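Local coordinates for protein thioredoxin (Thermosipho africanus, PDB 6MOS) that probably reduces disulfide bonds in other proteins by thiol-disulfide exchange, as thioredoxins do, at residues M28-F33 / P46-I51; E90-A95 / I104-R109. All blocks are in the same frame, centred on the assembly; numbering follows the deposited sequence.

Contact 1: residues M28-F33 / P46-I51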
# COMPACT_ATOMS: atom_id res chain seq x y z
N MET A 28 9.36 7.50 3.94
CA MET A 28 8.58 6.53 3.16
C MET A 28 7.09 6.73 3.34
O MET A 28 6.65 7.52 4.17
CB MET A 28 8.95 5.10 3.54
CG MET A 28 10.35 4.69 3.12
SD MET A 28 10.70 3.03 3.72
CE MET A 28 9.70 2.03 2.63
N LYS A 29 6.31 6.00 2.55
CA LYS A 29 4.87 6.15 2.60
C LYS A 29 4.25 4.90 2.00
O LYS A 29 4.76 4.37 1.01
CB LYS A 29 4.39 7.38 1.81
CG LYS A 29 2.94 7.72 2.08
CD LYS A 29 2.33 8.51 0.95
CE LYS A 29 0.90 8.88 1.27
NZ LYS A 29 0.28 9.75 0.24
N ILE A 30 3.18 4.43 2.63
CA ILE A 30 2.33 3.38 2.07
C ILE A 30 1.04 4.01 1.60
O ILE A 30 0.40 4.76 2.34
CB ILE A 30 2.05 2.28 3.10
CG1 ILE A 30 3.36 1.63 3.56
CG2 ILE A 30 1.03 1.27 2.53
CD1 ILE A 30 3.20 0.68 4.73
N GLU A 31 0.64 3.70 0.36
CA GLU A 31 -0.65 4.09 -0.17
C GLU A 31 -1.47 2.82 -0.37
O GLU A 31 -1.02 1.90 -1.06
CB GLU A 31 -0.50 4.87 -1.48
CG GLU A 31 0.00 6.31 -1.18
CD GLU A 31 0.14 7.20 -2.40
OE1 GLU A 31 0.06 6.70 -3.52
OE2 GLU A 31 0.37 8.44 -2.24
N TYR A 32 -2.65 2.77 0.25
CA TYR A 32 -3.50 1.58 0.25
C TYR A 32 -4.79 1.95 -0.47
O TYR A 32 -5.55 2.78 0.03
CB TYR A 32 -3.79 1.13 1.68
CG TYR A 32 -4.61 -0.13 1.78
CD1 TYR A 32 -4.03 -1.35 1.52
CD2 TYR A 32 -5.94 -0.09 2.14
CE1 TYR A 32 -4.77 -2.51 1.59
CE2 TYR A 32 -6.70 -1.25 2.23
CZ TYR A 32 -6.11 -2.46 1.95
OH TYR A 32 -6.84 -3.63 2.03
N PHE A 33 -5.03 1.34 -1.63
CA PHE A 33 -6.20 1.65 -2.45
C PHE A 33 -7.27 0.60 -2.21
O PHE A 33 -7.00 -0.60 -2.30
CB PHE A 33 -5.84 1.71 -3.93
CG PHE A 33 -4.82 2.77 -4.27
CD1 PHE A 33 -3.46 2.50 -4.16
CD2 PHE A 33 -5.22 4.03 -4.69
CE1 PHE A 33 -2.51 3.47 -4.47
CE2 PHE A 33 -4.27 5.02 -5.00
CZ PHE A 33 -2.92 4.74 -4.88
N PRO A 46 -6.59 -3.68 8.43
CA PRO A 46 -5.94 -3.59 9.74
C PRO A 46 -4.53 -4.14 9.75
O PRO A 46 -3.68 -3.63 10.50
CB PRO A 46 -6.88 -4.39 10.66
CG PRO A 46 -7.62 -5.28 9.75
CD PRO A 46 -7.79 -4.53 8.47
N LYS A 47 -4.24 -5.15 8.93
CA LYS A 47 -2.87 -5.65 8.84
C LYS A 47 -1.95 -4.58 8.28
O LYS A 47 -0.88 -4.32 8.83
CB LYS A 47 -2.83 -6.90 7.96
CG LYS A 47 -3.82 -8.00 8.33
CD LYS A 47 -3.68 -9.16 7.35
CE LYS A 47 -4.70 -10.27 7.60
NZ LYS A 47 -4.38 -11.07 8.81
N ILE A 48 -2.35 -3.96 7.16
CA ILE A 48 -1.46 -2.99 6.53
C ILE A 48 -1.28 -1.78 7.44
O ILE A 48 -0.19 -1.20 7.50
CB ILE A 48 -1.97 -2.60 5.13
CG1 ILE A 48 -0.91 -1.81 4.36
CG2 ILE A 48 -3.27 -1.82 5.18
CD1 ILE A 48 0.30 -2.65 3.96
N GLN A 49 -2.32 -1.41 8.19
CA GLN A 49 -2.19 -0.31 9.15
C GLN A 49 -1.21 -0.66 10.26
O GLN A 49 -0.40 0.18 10.67
CB GLN A 49 -3.56 0.03 9.73
CG GLN A 49 -4.47 0.69 8.73
CD GLN A 49 -5.72 1.23 9.37
OE1 GLN A 49 -6.17 2.33 9.05
NE2 GLN A 49 -6.30 0.46 10.29
N THR A 50 -1.27 -1.90 10.75
CA THR A 50 -0.35 -2.32 11.79
C THR A 50 1.08 -2.34 11.27
O THR A 50 2.00 -1.88 11.95
CB THR A 50 -0.77 -3.68 12.32
OG1 THR A 50 -1.94 -3.52 13.14
CG2 THR A 50 0.34 -4.33 13.13
N ILE A 51 1.27 -2.87 10.05
CA ILE A 51 2.59 -2.84 9.41
C ILE A 51 3.15 -1.43 9.39
O ILE A 51 4.32 -1.20 9.72
CB ILE A 51 2.49 -3.42 7.98
CG1 ILE A 51 2.17 -4.91 8.03
CG2 ILE A 51 3.77 -3.18 7.20
CD1 ILE A 51 1.56 -5.42 6.73
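Ile48 of helix 39-55 packs against Ile30 and Tyr32 of strand 29-34 in a small, wholly apolar strand-to-helix contact buried near the centre of the chain. It belongs to the beta-alpha-beta unit of the thioredoxin fold, in which helix 39-55 follows strand 29-34 and leads back to strand 58-63. Ile30 and Tyr32 lie two residues apart on the strand and both direct their side chains to the helix, while Glu31 between them points to the other side of the sheet, where its OE2 receives a 2.8 Å salt-bridge bond from Lys29 NZ on the anti lone pair.

Ile48 divides its two branches between the strand residues. With CG1 anti to the backbone N (chi1 -169°), that branch extends toward Ile30, and the two side chains meet tip to tip, Ile48 CG1 lying 4.1 Å from Ile30 CG2. The other branch, CG2, sits between the backbone N and the carbonyl carbon and is directed over the aromatic ring. No hydrogen bond crosses between the segments, so the fit rests on shape and on this ring contact. The far end of Tyr32 is nevertheless tied to the same helix, its OH bonding to the carbonyl oxygen of Cys41 in the Cys38-Cys41 disulfide motif. Ile59 of strand 58-63 also touches Ile30 and Ile48, extending the apolar layer beneath the helix.

Over one face of Tyr32, Ile48 CG2 makes a CH-pi contact, 4.0 Å from the ring centroid and 17° off the normal, with Tyr32 CD1 its closest ring atom at 3.8 Å.

Contact 2: residues E90-A95 / I104-R109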
# COMPACT_ATOMS: atom_id res chain seq x y z
N GLU A 90 8.14 5.63 -6.49
CA GLU A 90 7.43 4.37 -6.31
C GLU A 90 8.43 3.22 -6.21
O GLU A 90 9.07 2.85 -7.20
CB GLU A 90 6.45 4.15 -7.46
CG GLU A 90 5.63 2.91 -7.31
CD GLU A 90 4.42 2.88 -8.24
OE1 GLU A 90 3.81 3.94 -8.49
OE2 GLU A 90 4.09 1.79 -8.73
N ILE A 91 8.56 2.66 -5.00
CA ILE A 91 9.48 1.55 -4.72
C ILE A 91 8.92 0.22 -5.21
O ILE A 91 9.66 -0.62 -5.73
CB ILE A 91 9.77 1.49 -3.21
CG1 ILE A 91 10.60 2.66 -2.76
CG2 ILE A 91 10.45 0.18 -2.82
CD1 ILE A 91 10.57 2.82 -1.26
N LYS A 92 7.62 0.01 -5.03
CA LYS A 92 7.02 -1.27 -5.38
C LYS A 92 5.51 -1.14 -5.35
O LYS A 92 4.96 -0.50 -4.45
CB LYS A 92 7.48 -2.38 -4.42
CG LYS A 92 7.18 -3.79 -4.89
CD LYS A 92 8.22 -4.25 -5.91
CE LYS A 92 8.28 -5.77 -5.96
NZ LYS A 92 6.93 -6.37 -6.16
N ARG A 93 4.84 -1.74 -6.34
CA ARG A 93 3.39 -1.78 -6.40
C ARG A 93 2.94 -3.23 -6.26
O ARG A 93 3.56 -4.14 -6.82
CB ARG A 93 2.89 -1.15 -7.71
CG ARG A 93 1.38 -1.12 -7.86
CD ARG A 93 0.98 -0.48 -9.18
NE ARG A 93 1.40 0.91 -9.28
CZ ARG A 93 0.71 1.85 -9.94
NH1 ARG A 93 -0.43 1.52 -10.54
NH2 ARG A 93 1.15 3.10 -9.97
N PHE A 94 1.88 -3.44 -5.47
CA PHE A 94 1.27 -4.75 -5.31
C PHE A 94 -0.18 -4.67 -5.77
O PHE A 94 -0.96 -3.90 -5.21
CB PHE A 94 1.32 -5.22 -3.85
CG PHE A 94 2.70 -5.24 -3.26
CD1 PHE A 94 3.25 -4.10 -2.71
CD2 PHE A 94 3.43 -6.42 -3.22
CE1 PHE A 94 4.52 -4.12 -2.15
CE2 PHE A 94 4.71 -6.44 -2.65
CZ PHE A 94 5.25 -5.30 -2.12
N ALA A 95 -0.55 -5.46 -6.77
CA ALA A 95 -1.94 -5.51 -7.18
C ALA A 95 -2.22 -6.90 -7.73
O ALA A 95 -1.30 -7.65 -8.07
CB ALA A 95 -2.26 -4.45 -8.24
N ILE A 104 5.44 -6.77 3.69
CA ILE A 104 6.37 -6.65 4.80
C ILE A 104 7.79 -6.92 4.33
O ILE A 104 8.74 -6.20 4.70
CB ILE A 104 5.98 -7.60 5.95
CG1 ILE A 104 4.63 -7.18 6.53
CG2 ILE A 104 7.05 -7.59 7.04
CD1 ILE A 104 4.02 -8.21 7.47
N ASN A 105 7.97 -7.95 3.50
CA ASN A 105 9.30 -8.31 3.04
C ASN A 105 9.94 -7.18 2.24
O ASN A 105 11.13 -6.91 2.38
CB ASN A 105 9.24 -9.59 2.22
CG ASN A 105 10.52 -10.37 2.28
OD1 ASN A 105 11.24 -10.48 1.28
ND2 ASN A 105 10.84 -10.90 3.46
N THR A 106 9.15 -6.51 1.39
CA THR A 106 9.69 -5.41 0.60
C THR A 106 10.07 -4.24 1.48
O THR A 106 11.13 -3.62 1.28
CB THR A 106 8.68 -4.97 -0.47
OG1 THR A 106 8.46 -6.04 -1.40
CG2 THR A 106 9.18 -3.75 -1.23
N ILE A 107 9.24 -3.92 2.47
CA ILE A 107 9.55 -2.83 3.39
C ILE A 107 10.84 -3.13 4.15
O ILE A 107 11.71 -2.27 4.29
CB ILE A 107 8.37 -2.56 4.34
CG1 ILE A 107 7.15 -2.12 3.54
CG2 ILE A 107 8.73 -1.52 5.37
CD1 ILE A 107 5.94 -1.74 4.41
N GLU A 108 10.99 -4.38 4.61
CA GLU A 108 12.20 -4.72 5.36
C GLU A 108 13.44 -4.69 4.48
O GLU A 108 14.47 -4.12 4.87
CB GLU A 108 12.03 -6.10 6.01
CG GLU A 108 11.23 -6.01 7.30
CD GLU A 108 11.21 -7.31 8.08
OE1 GLU A 108 11.39 -8.38 7.46
OE2 GLU A 108 11.01 -7.25 9.31
N ARG A 109 13.36 -5.26 3.28
CA ARG A 109 14.51 -5.23 2.38
C ARG A 109 14.90 -3.81 2.01
O ARG A 109 16.09 -3.47 1.98
CB ARG A 109 14.23 -6.04 1.11
CG ARG A 109 14.07 -7.54 1.32
CD ARG A 109 14.46 -8.32 0.07
NE ARG A 109 14.06 -7.64 -1.15
CZ ARG A 109 12.85 -7.73 -1.70
NH1 ARG A 109 11.92 -8.48 -1.12
NH2 ARG A 109 12.57 -7.07 -2.82
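Lys92 and Thr106 mark the closest backbone approach, their CA atoms 7.7 Å apart, where strand 90-95 and helix 104-109 run almost antiparallel at 170° with axes 9.7 Å apart. Thr106 is the helix residue that fills the interval, meeting Ile91, Lys92 and Phe94. With OG1 beside the backbone N (chi1 -64°), the methyl CG2 stands anti to that nitrogen and reaches the strand, lying 3.9 Å from Lys92 CB; the two side chains cross at about a right angle. The same methyl touches Ile91 more loosely, at 4.4 Å between Thr106 CG2 and Ile91 CG2.

That two consecutive strand residues both turn to the helix follows from a classic beta bulge, in which Ile91 and Lys92 together face Ile84 of the neighbouring strand. The bulge lies on strand 89-95, an outermost strand of the thioredoxin-fold sheet, which helix 100-115 packs against. Phe94 meets Thr106 with its ring edge: CZ lies 3.4 Å from Thr106 OG1, which is close to the ring plane. The hydroxyl is hydrogen-bonded to the carbonyl oxygen of Glu102, one turn earlier in the helix. Replacing Thr106 by alanine removes both OG1 and CG2, and would probably open a gap beside Lys92 CB and Ile91 CG2, leave the Phe94 edge facing CB alone, and deprive the Glu102 carbonyl of its side-chain donor.

Behind the strand, Arg93 grips Glu90 side-on, NE to OE2 at 2.9 Å and NH2 to OE1 at 3.2 Å, while Lys74 gives Glu90 OE1 a second salt bridge. On the helix side, Arg109 NH1 donates to Asn105 OD1 at 3.2 Å, and this oxygen lies in the guanidinium plane.

How the contacts relate
Contacts 1 and 2 follow one another along the chain, the first closing before the second opens, and their centres lie 11 Å apart. Both set a helix against the same four-stranded sheet: contact 1 on inner strand 29-34, contact 2 on outer strand 89-95, with strand 81-86 between them. Helices 39-55 and 100-115 also pack against each other, through Ile51 CD1 and Ile104 CG1 at 3.5 Å, while Ile107 reaches both Ile51 and Ile30. Met28 further touches Ile91 beside the bulge. The apolar layers under the two helices are therefore continuous, joining the helix that begins at the disulfide to the C-terminal helix of the fold.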